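HdaB,HdaA (Adhesin), HUS-associated diffuse adherence (Escherichia coli, PDB 5D55) is the minor tip subunit of the AAF/IV (Hda) chaperone-usher pilus of enteroaggregative Escherichia coli, with a probable part in cell adhesion. Local coordinates at residues 19-23 and 24-28; 113-117 and 118-122. One frame throughout, in Å; residues are numbered along the deposited sequence.

Contact 1. Residues 19-23 and 24-28; sequences HKYMG and NLLHD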
# COMPACT_ATOMS: atom_id res chain seq x y z
N HIS B 19 4.66 15.11 24.30
CA HIS B 19 5.31 16.34 24.75
C HIS B 19 4.69 16.76 26.09
O HIS B 19 3.51 17.07 26.17
CB HIS B 19 5.17 17.45 23.69
CG HIS B 19 5.89 18.72 24.05
ND1 HIS B 19 7.26 18.85 23.98
CD2 HIS B 19 5.42 19.91 24.50
CE1 HIS B 19 7.61 20.06 24.36
NE2 HIS B 19 6.52 20.73 24.68
N LYS B 20 5.50 16.72 27.16
CA LYS B 20 5.04 17.15 28.48
C LYS B 20 4.72 18.64 28.49
O LYS B 20 5.35 19.42 27.79
CB LYS B 20 6.08 16.82 29.56
CG LYS B 20 6.20 15.32 29.86
CD LYS B 20 6.90 15.07 31.21
CE LYS B 20 6.95 13.59 31.54
N TYR B 21 3.71 19.03 29.27
CA TYR B 21 3.25 20.41 29.32
C TYR B 21 2.55 20.68 30.65
O TYR B 21 1.65 19.93 31.05
CB TYR B 21 2.30 20.70 28.15
CG TYR B 21 2.01 22.16 27.91
CD1 TYR B 21 2.64 22.85 26.87
CD2 TYR B 21 1.10 22.86 28.71
CE1 TYR B 21 2.38 24.20 26.63
CE2 TYR B 21 0.84 24.20 28.49
CZ TYR B 21 1.47 24.87 27.45
OH TYR B 21 1.19 26.20 27.24
N MET B 22 2.96 21.75 31.33
CA MET B 22 2.33 22.17 32.57
C MET B 22 1.36 23.32 32.30
O MET B 22 1.73 24.36 31.75
CB MET B 22 3.38 22.57 33.62
CG MET B 22 2.82 22.93 35.01
SD MET B 22 1.91 21.58 35.77
CE MET B 22 3.24 20.46 36.23
N GLY B 23 0.11 23.12 32.68
CA GLY B 23 -0.91 24.14 32.51
C GLY B 23 -2.00 23.63 31.59
O GLY B 23 -1.78 22.70 30.81
N ASN B 24 -3.17 24.23 31.69
CA ASN B 24 -4.34 23.74 30.96
C ASN B 24 -5.12 24.82 30.21
O ASN B 24 -6.22 24.57 29.75
CB ASN B 24 -5.26 22.96 31.90
CG ASN B 24 -6.09 23.87 32.78
OD1 ASN B 24 -5.62 24.90 33.25
ND2 ASN B 24 -7.34 23.49 33.02
N LEU B 25 -4.55 26.02 30.12
CA LEU B 25 -5.13 27.09 29.30
C LEU B 25 -4.38 27.04 27.98
O LEU B 25 -3.36 27.72 27.80
CB LEU B 25 -5.02 28.45 30.00
CG LEU B 25 -5.76 28.57 31.34
CD1 LEU B 25 -5.64 29.97 31.96
CD2 LEU B 25 -7.23 28.19 31.21
N LEU B 26 -4.87 26.18 27.09
CA LEU B 26 -4.10 25.82 25.91
C LEU B 26 -4.55 26.60 24.68
O LEU B 26 -5.70 26.50 24.24
CB LEU B 26 -4.15 24.30 25.67
CG LEU B 26 -3.82 23.41 26.88
CD1 LEU B 26 -3.78 21.93 26.49
CD2 LEU B 26 -2.50 23.83 27.51
N HIS B 27 -3.62 27.41 24.16
CA HIS B 27 -3.79 28.14 22.92
C HIS B 27 -3.85 27.16 21.75
O HIS B 27 -3.21 26.11 21.77
CB HIS B 27 -2.63 29.11 22.70
CG HIS B 27 -2.68 30.33 23.57
ND1 HIS B 27 -3.42 31.45 23.24
CD2 HIS B 27 -2.06 30.63 24.74
CE1 HIS B 27 -3.27 32.37 24.18
NE2 HIS B 27 -2.44 31.90 25.09
N ASP B 28 -4.63 27.52 20.73
CA ASP B 28 -4.64 26.78 19.48
C ASP B 28 -3.20 26.63 18.97
O ASP B 28 -2.39 27.55 19.07
CB ASP B 28 -5.46 27.56 18.44
CG ASP B 28 -5.42 26.92 17.06
OD1 ASP B 28 -6.26 26.05 16.78
OD2 ASP B 28 -4.54 27.30 16.26
O HOH W 1 -1.00 27.95 25.60
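Tyr21 and Leu26 meet across a short turn in the HdaB part of the fusion. The chain leaves strand 13-18, bends at Gly23 and enters the short strand 25-26. The ring of Tyr21 lies within the turn. With CG anti to the backbone N (chi1 -166°), the ring extends across the bend toward Leu26. There CE2 of Tyr21 lies 3.5 Å from CD2 of Leu26. The methyl approaches the ring obliquely, and the two side chains run past each other in opposite senses.

Leu26 sets its CG beside its own N and anti to its carbonyl carbon (chi1 -50°). This brings the CD2 branch into the turn. The same methyl also reaches the backbone, with CD2 of Leu26 3.6 Å from O of Gly23. Gly23 has a positive phi of 119°, a conformation well suited to glycine, and the chain bends there as part of a wider reversal over residues 21-26. The first side-chain bond of Asn24 points away from residues 19-23, though CB stays against C of Gly23. Its ND2 is bonded to Val115.

The hydroxyl end of Tyr21 is linked to the far side of the turn by one water. Tyr21 OH lies 3.2 Å from that water. The water donates to O of Leu25 at 3.2 Å and accepts from N of His27 at 3.0 Å. The second subunit also borders the turn. Tyr21 packs on its His151, in the fused HdaA strand, and Gly23 makes backbone hydrogen bonds to that chain.

The chemistry is therefore divided along one tyrosine. Its ring carbons pack obliquely on a leucine methyl, while its hydroxyl is joined to two backbone groups through water. The direct side-chain contact is apolar, and the polar link depends on a solvent molecule.

Contact 2. Residues 113-117 and 118-122; sequences QQVHP and GKYLF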
# COMPACT_ATOMS: atom_id res chain seq x y z
N GLN B 113 -8.48 26.28 24.24
CA GLN B 113 -9.24 25.39 25.12
C GLN B 113 -8.74 25.39 26.55
O GLN B 113 -7.53 25.30 26.79
CB GLN B 113 -9.19 23.93 24.61
CG GLN B 113 -10.08 23.61 23.41
CD GLN B 113 -9.66 22.30 22.76
OE1 GLN B 113 -9.97 21.21 23.26
NE2 GLN B 113 -8.94 22.40 21.65
N GLN B 114 -9.67 25.51 27.48
CA GLN B 114 -9.40 25.22 28.88
C GLN B 114 -9.72 23.75 29.04
O GLN B 114 -10.88 23.35 29.03
CB GLN B 114 -10.28 26.07 29.81
CG GLN B 114 -10.05 25.76 31.28
CD GLN B 114 -11.07 26.38 32.22
OE1 GLN B 114 -11.32 25.84 33.30
NE2 GLN B 114 -11.64 27.52 31.84
N VAL B 115 -8.66 22.95 29.13
CA VAL B 115 -8.76 21.50 29.07
C VAL B 115 -8.68 20.96 30.47
O VAL B 115 -7.76 21.29 31.23
CB VAL B 115 -7.62 20.89 28.22
CG1 VAL B 115 -7.78 19.36 28.08
CG2 VAL B 115 -7.54 21.54 26.86
N HIS B 116 -9.64 20.11 30.82
CA HIS B 116 -9.67 19.52 32.15
C HIS B 116 -8.50 18.55 32.31
O HIS B 116 -8.21 17.78 31.40
CB HIS B 116 -10.98 18.78 32.38
CG HIS B 116 -11.19 18.37 33.80
ND1 HIS B 116 -12.11 19.00 34.63
CD2 HIS B 116 -10.61 17.41 34.56
CE1 HIS B 116 -12.08 18.43 35.82
NE2 HIS B 116 -11.18 17.47 35.80
N PRO B 117 -7.82 18.62 33.48
CA PRO B 117 -6.77 17.66 33.82
C PRO B 117 -7.21 16.22 33.60
O PRO B 117 -8.35 15.85 33.91
CB PRO B 117 -6.54 17.92 35.31
CG PRO B 117 -6.80 19.39 35.45
CD PRO B 117 -7.89 19.72 34.45
N GLY B 118 -6.31 15.41 33.06
CA GLY B 118 -6.60 14.01 32.83
C GLY B 118 -5.60 13.39 31.87
O GLY B 118 -4.67 14.05 31.43
N LYS B 119 -5.82 12.12 31.56
CA LYS B 119 -4.97 11.35 30.66
C LYS B 119 -5.67 11.15 29.33
O LYS B 119 -6.76 10.60 29.27
CB LYS B 119 -4.63 9.99 31.28
CG LYS B 119 -3.74 10.08 32.51
CD LYS B 119 -3.66 8.75 33.23
CE LYS B 119 -4.66 8.68 34.38
NZ LYS B 119 -4.56 7.39 35.13
N TYR B 120 -5.01 11.58 28.25
CA TYR B 120 -5.59 11.59 26.92
C TYR B 120 -4.72 10.77 25.98
O TYR B 120 -3.52 11.02 25.87
CB TYR B 120 -5.66 13.03 26.40
CG TYR B 120 -6.62 13.92 27.17
CD1 TYR B 120 -7.93 14.08 26.74
CD2 TYR B 120 -6.21 14.59 28.33
CE1 TYR B 120 -8.83 14.90 27.43
CE2 TYR B 120 -7.11 15.41 29.04
CZ TYR B 120 -8.43 15.55 28.58
OH TYR B 120 -9.33 16.36 29.24
N LEU B 121 -5.33 9.81 25.30
CA LEU B 121 -4.61 8.91 24.39
C LEU B 121 -4.75 9.34 22.92
O LEU B 121 -5.86 9.44 22.38
CB LEU B 121 -5.11 7.48 24.58
CG LEU B 121 -4.44 6.40 23.73
CD1 LEU B 121 -3.13 5.94 24.36
CD2 LEU B 121 -5.39 5.22 23.50
N PHE B 122 -3.61 9.63 22.28
CA PHE B 122 -3.60 9.97 20.86
C PHE B 122 -3.22 8.74 20.04
O PHE B 122 -2.21 8.09 20.34
CB PHE B 122 -2.57 11.06 20.54
CG PHE B 122 -2.60 12.26 21.45
CD1 PHE B 122 -3.80 12.78 21.94
CD2 PHE B 122 -1.42 12.91 21.75
CE1 PHE B 122 -3.80 13.91 22.75
CE2 PHE B 122 -1.40 14.03 22.56
CZ PHE B 122 -2.60 14.53 23.06
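Tyr120 reaches back over four residues to His116 in a tyrosine corner. The sequence Val-His-Pro-Gly-Lys-Tyr leads from strand 113-114 into strand 118-132, all within HdaB. The corner is a familiar feature of Greek-key beta sandwiches, consistent with the immunoglobulin-like fold of chaperone-usher pilins.

The Tyr120 side chain points toward residues 113-117. Its CG sits beside the backbone N and anti to the carbonyl carbon (chi1 -66°), which directs the ring back along the chain. O of His116 lies at the edge of that ring, in its plane. Val115 comes to the ring obliquely, and the two side chains pass in opposite directions. CG1 of Val115 is the branch that touches, 3.9 Å from CZ of Tyr120 and 3.6 Å from its OH.

Pro117 and Gly118 carry the chain round the bend. Gly118 is nearly fully extended, with a positive phi of 164°. O of Pro117 is buried here with no partner in the model.

Leu74 covers part of both Val115 and Tyr120, and the ring of His116 stacks on His72. Residues 118-122 also pair antiparallel with a strand of the second subunit, in which Val153, in the HdaA segment of the engineered fusion, packs on Tyr120.

The hydroxyl of Tyr120 donates to O of His116 at 2.8 Å, tilted 17° from the carbonyl plane.

Overall arrangement
Contacts 1 and 2 lie side by side at one end of the folded domain, on the same side of the chain's centre, their centres about 9 Å apart. Their short strands, 25-26 and 113-114, form a two-stranded antiparallel sheet. Leu26 O to Gln113 N at 2.8 Å joins the strands; just beyond them Asn24 ND2 reaches Val115 O at 2.9 Å (both probable hydrogen bonds). Leu26 and Val115 connect the two apolar clusters, with Leu26 CD1 3.8 Å from Val115 CG2. Leu25 CD2 also packs 3.7 Å from Gln114 CG. A citrate, probably from the crystallisation liquor, sits about 4 Å from the Leu25 side chain. Both contacts touch the second subunit, an association that involves the engineered HdaA strand.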